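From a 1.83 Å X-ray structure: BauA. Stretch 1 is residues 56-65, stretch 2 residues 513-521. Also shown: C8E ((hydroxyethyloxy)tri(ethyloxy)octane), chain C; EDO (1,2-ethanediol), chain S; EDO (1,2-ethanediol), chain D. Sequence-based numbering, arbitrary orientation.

Stretch 1 56-65: KFLDTPFNTI
Stretch 2 (513-521) QELGLKVDL

Contact between residues 513-521 and residues 56-65 of BauA, two stretches of one chain whose touching residues lie at least 451 positions apart in sequence. Residues 513-520 form an extended strand that begins earlier in the chain, with phi between -106° and -148° and psi between 103° and 170°. Against it lies an irregular segment: a single 3-10 turn at 57-59 (phi/psi -39/-60, -77/-8, -104/4), then Thr60 (-108/114), Pro61 (-87/48), Phe62 (-149/156; chi1 m, chi2 -80°) and Asn63 (-86/107), and strand at Thr64 (-128/150; chi1 p) and Ile65. The closest CA atoms are Leu58 CA and Lys518 CA, 6.5 Å apart, and no backbone-to-backbone hydrogen bond joins the two stretches; side chains bridge the gap, burying 424 Å² in total.

Gln513 stays out of reach of the other stretch; its side chain (m, t, chi3 60°) donates from Gln513 NE2 to O1 of the chain S ethanediol at 3.0 Å. The CA-to-CB bond of Glu514 points toward the other stretch, and its side chain is extended (t, t, chi3 4°). Glu514 OE2 comes to 3.7 Å from Asn63 CB, and Glu514 OE1 accepts a hydrogen bond from water 1 at 2.7 Å; that water in turn accepts from Asn63 N at 2.7 Å, so a single water links the carboxylate to the loop backbone. Asn63 itself is t at chi1. Leu515 and Leu517 (both t, p) are out of reach. Between them, Gly516 has no side chain, and an ideal CB there would find nothing of stretch 1 within 5.5 Å.

Lys518 is the centre of the contact, with 142 Å² covered. The CA-to-CB bond of Lys518 points toward the other stretch, and the side chain is extended beyond chi1 (m, t, t, t), which carries NZ into a cage of carbonyls. Lys518 NZ donates to Phe57 O at 2.9 Å, Thr60 O at 2.9 Å and Phe62 O at 2.8 Å, gathering the ammonium charge among backbone oxygens with no carboxylate from either stretch beside it. Lys518 NZ also makes a weak hydrogen bond to water 2 at 3.1 Å, and this water accepts from Thr64 N at 3.1 Å. Within stretch 1, Asp59 N and Thr60 OG1 (chi1 m) donate to Lys56 O at 2.9 and 2.8 Å, Thr60 N to Phe57 O at 3.3 Å, and Phe62 N weakly to Thr60 O at 3.0 Å. Lys518 CD sits over one face of the Phe57 ring (chi1 t, chi2 69°), 19° off the normal, a CH-pi contact in which Lys518 CD is 3.7 Å from Phe57 CE1. Leu58 (m, t) packs Leu58 CD2 3.9 Å from Lys518 CB.

Val519 (t) points away, yet Val519 O lies near the plane of the Phe57 ring, 4.3 Å from Phe57 CE2. The CA-to-CB bond of Asp520 (t, chi2 6°) again points toward the other stretch: Asp520 CB is 3.9 Å from Leu58 CD1 and lies at the ring edge, 4.5 Å from Phe57 CE2. Asp520 OD2 accepts a hydrogen bond from O1 of the chain D ethanediol at 2.8 Å. Leu521 (m, t), beyond the strand, makes no contact.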

# COMPACT_ATOMS: atom_id res chain seq x y z
N LYS A 56 5.62 43.50 -5.88
CA LYS A 56 5.54 42.46 -6.88
C LYS A 56 6.83 41.63 -6.87
O LYS A 56 7.90 42.16 -6.63
CB LYS A 56 5.35 43.05 -8.28
CG LYS A 56 4.02 43.76 -8.52
CD LYS A 56 3.86 44.24 -9.96
CE LYS A 56 3.43 45.68 -10.11
NZ LYS A 56 2.10 45.93 -9.51
N PHE A 57 6.70 40.36 -7.28
CA PHE A 57 7.79 39.40 -7.50
C PHE A 57 9.04 40.05 -8.12
O PHE A 57 10.15 40.02 -7.53
CB PHE A 57 7.25 38.24 -8.35
CG PHE A 57 8.26 37.20 -8.73
CD1 PHE A 57 8.82 36.35 -7.78
CD2 PHE A 57 8.62 37.01 -10.06
CE1 PHE A 57 9.72 35.36 -8.15
CE2 PHE A 57 9.54 36.04 -10.42
CZ PHE A 57 10.08 35.21 -9.47
N LEU A 58 8.89 40.64 -9.31
CA LEU A 58 10.05 41.14 -10.06
C LEU A 58 10.59 42.46 -9.49
O LEU A 58 11.64 42.94 -9.94
CB LEU A 58 9.68 41.34 -11.52
CG LEU A 58 9.51 40.07 -12.34
CD1 LEU A 58 9.06 40.43 -13.75
CD2 LEU A 58 10.79 39.26 -12.35
N ASP A 59 9.87 43.06 -8.55
CA ASP A 59 10.30 44.33 -7.94
C ASP A 59 10.88 44.09 -6.53
O ASP A 59 11.11 45.05 -5.80
CB ASP A 59 9.14 45.30 -7.82
CG ASP A 59 8.59 45.77 -9.16
OD1 ASP A 59 9.37 45.80 -10.12
OD2 ASP A 59 7.38 46.06 -9.21
N THR A 60 10.98 42.83 -6.10
CA THR A 60 11.34 42.52 -4.71
C THR A 60 12.77 41.97 -4.67
O THR A 60 13.03 40.88 -5.20
CB THR A 60 10.37 41.51 -4.11
OG1 THR A 60 9.05 42.04 -4.13
CG2 THR A 60 10.73 41.15 -2.68
N PRO A 61 13.72 42.69 -4.05
CA PRO A 61 15.12 42.25 -4.00
C PRO A 61 15.37 41.31 -2.80
O PRO A 61 16.37 41.42 -2.11
CB PRO A 61 15.88 43.56 -3.84
CG PRO A 61 14.95 44.40 -2.99
CD PRO A 61 13.54 44.01 -3.41
N PHE A 62 14.47 40.34 -2.67
CA PHE A 62 14.50 39.28 -1.67
C PHE A 62 13.85 38.06 -2.31
O PHE A 62 13.10 38.21 -3.29
CB PHE A 62 13.71 39.68 -0.42
CG PHE A 62 14.24 40.88 0.31
CD1 PHE A 62 15.31 40.77 1.17
CD2 PHE A 62 13.70 42.14 0.08
CE1 PHE A 62 15.86 41.90 1.75
CE2 PHE A 62 14.24 43.26 0.68
CZ PHE A 62 15.32 43.14 1.51
N ASN A 63 14.19 36.87 -1.80
CA ASN A 63 13.58 35.63 -2.25
C ASN A 63 12.28 35.41 -1.46
O ASN A 63 12.30 35.18 -0.24
CB ASN A 63 14.60 34.49 -2.12
CG ASN A 63 14.14 33.20 -2.79
OD1 ASN A 63 12.95 32.95 -2.90
ND2 ASN A 63 15.08 32.41 -3.27
N THR A 64 11.16 35.61 -2.14
CA THR A 64 9.83 35.64 -1.56
C THR A 64 8.90 34.68 -2.33
O THR A 64 9.09 34.43 -3.52
CB THR A 64 9.20 37.03 -1.63
OG1 THR A 64 9.22 37.47 -3.00
CG2 THR A 64 9.93 38.01 -0.72
N ILE A 65 7.93 34.13 -1.60
CA ILE A 65 6.86 33.35 -2.23
C ILE A 65 5.60 33.52 -1.41
O ILE A 65 5.66 33.69 -0.18
CB ILE A 65 7.26 31.87 -2.38
CG1 ILE A 65 6.18 31.10 -3.16
CG2 ILE A 65 7.53 31.24 -1.03
CD1 ILE A 65 6.70 30.14 -4.16
N GLN A 513 24.40 38.58 3.16
CA GLN A 513 24.54 39.12 1.81
C GLN A 513 23.91 38.13 0.84
O GLN A 513 24.12 36.92 0.97
CB GLN A 513 26.02 39.27 1.46
CG GLN A 513 26.72 40.37 2.22
CD GLN A 513 28.16 40.48 1.79
OE1 GLN A 513 28.46 40.73 0.62
NE2 GLN A 513 29.05 40.13 2.69
N GLU A 514 23.24 38.67 -0.20
CA GLU A 514 22.51 37.86 -1.15
C GLU A 514 22.65 38.48 -2.55
O GLU A 514 22.59 39.69 -2.69
CB GLU A 514 21.04 37.77 -0.74
CG GLU A 514 20.16 37.03 -1.73
CD GLU A 514 18.74 36.74 -1.27
OE1 GLU A 514 18.37 37.18 -0.16
OE2 GLU A 514 17.99 36.09 -2.06
N LEU A 515 22.74 37.60 -3.55
CA LEU A 515 22.68 37.96 -4.98
C LEU A 515 21.67 37.04 -5.66
O LEU A 515 21.64 35.84 -5.39
CB LEU A 515 24.08 37.78 -5.57
CG LEU A 515 24.25 38.09 -7.05
CD1 LEU A 515 24.00 39.56 -7.33
CD2 LEU A 515 25.65 37.70 -7.52
N GLY A 516 20.80 37.59 -6.49
CA GLY A 516 19.75 36.76 -7.09
C GLY A 516 19.36 37.20 -8.49
O GLY A 516 19.60 38.34 -8.92
N LEU A 517 18.57 36.32 -9.12
CA LEU A 517 18.02 36.50 -10.46
C LEU A 517 16.60 35.95 -10.45
O LEU A 517 16.36 34.89 -9.87
CB LEU A 517 18.91 35.74 -11.44
CG LEU A 517 18.37 35.59 -12.86
CD1 LEU A 517 18.47 36.91 -13.61
CD2 LEU A 517 19.14 34.50 -13.61
N LYS A 518 15.65 36.74 -10.97
CA LYS A 518 14.28 36.31 -11.12
C LYS A 518 13.87 36.47 -12.59
O LYS A 518 14.23 37.45 -13.24
CB LYS A 518 13.34 37.14 -10.24
CG LYS A 518 13.64 37.11 -8.75
CD LYS A 518 12.56 37.75 -7.94
CE LYS A 518 12.82 37.70 -6.45
NZ LYS A 518 11.70 38.34 -5.73
N VAL A 519 13.17 35.45 -13.11
CA VAL A 519 12.67 35.45 -14.49
C VAL A 519 11.19 35.04 -14.46
O VAL A 519 10.83 33.95 -13.98
CB VAL A 519 13.48 34.47 -15.36
CG1 VAL A 519 12.99 34.48 -16.80
CG2 VAL A 519 14.96 34.76 -15.29
N ASP A 520 10.33 35.93 -14.96
CA ASP A 520 8.91 35.65 -15.15
C ASP A 520 8.67 35.45 -16.65
O ASP A 520 8.77 36.40 -17.41
CB ASP A 520 8.02 36.76 -14.60
CG ASP A 520 6.54 36.54 -14.83
OD1 ASP A 520 6.18 35.45 -15.33
OD2 ASP A 520 5.75 37.41 -14.44
N LEU A 521 8.54 34.19 -17.07
CA LEU A 521 8.36 33.87 -18.50
C LEU A 521 6.93 34.17 -18.95
O LEU A 521 6.66 34.15 -20.13
CB LEU A 521 8.72 32.40 -18.74
CG LEU A 521 10.16 32.01 -18.40
CD1 LEU A 521 10.36 30.51 -18.46
CD2 LEU A 521 11.15 32.73 -19.31
C1 C8E C . 27.91 27.13 -2.06
C2 C8E C . 27.29 28.47 -1.71
C3 C8E C . 27.85 29.63 -2.54
C4 C8E C . 27.60 30.99 -1.88
C5 C8E C . 28.91 31.76 -1.75
C6 C8E C . 28.68 33.13 -1.14
C7 C8E C . 27.47 33.84 -1.75
C8 C8E C . 27.48 35.32 -1.40
O9 C8E C . 26.54 36.00 -2.23
C10 C8E C . 26.39 37.37 -1.86
C11 C8E C . 27.17 38.30 -2.80
O12 C8E C . 26.92 39.69 -2.50
C13 C8E C . 27.18 40.59 -3.59
C14 C8E C . 26.43 41.89 -3.34
O15 C8E C . 25.92 41.96 -2.00
C16 C8E C . 26.50 43.04 -1.25
C17 C8E C . 25.44 43.95 -0.65
O18 C8E C . 24.71 44.66 -1.68
C19 C8E C . 25.23 45.97 -1.92
C20 C8E C . 24.23 46.76 -2.75
O21 C8E C . 22.97 46.11 -2.56
C1 EDO S . 27.21 39.06 5.63
O1 EDO S . 28.27 40.01 5.57
C2 EDO S . 27.75 37.76 5.12
O2 EDO S . 28.88 37.42 5.94
C1 EDO D . 4.03 38.52 -11.87
O1 EDO D . 5.47 38.48 -11.87
C2 EDO D . 3.55 39.77 -12.62
O2 EDO D . 2.26 40.16 -12.14
O HOH W 1 15.71 36.96 0.47
O HOH W 2 11.12 35.35 -5.21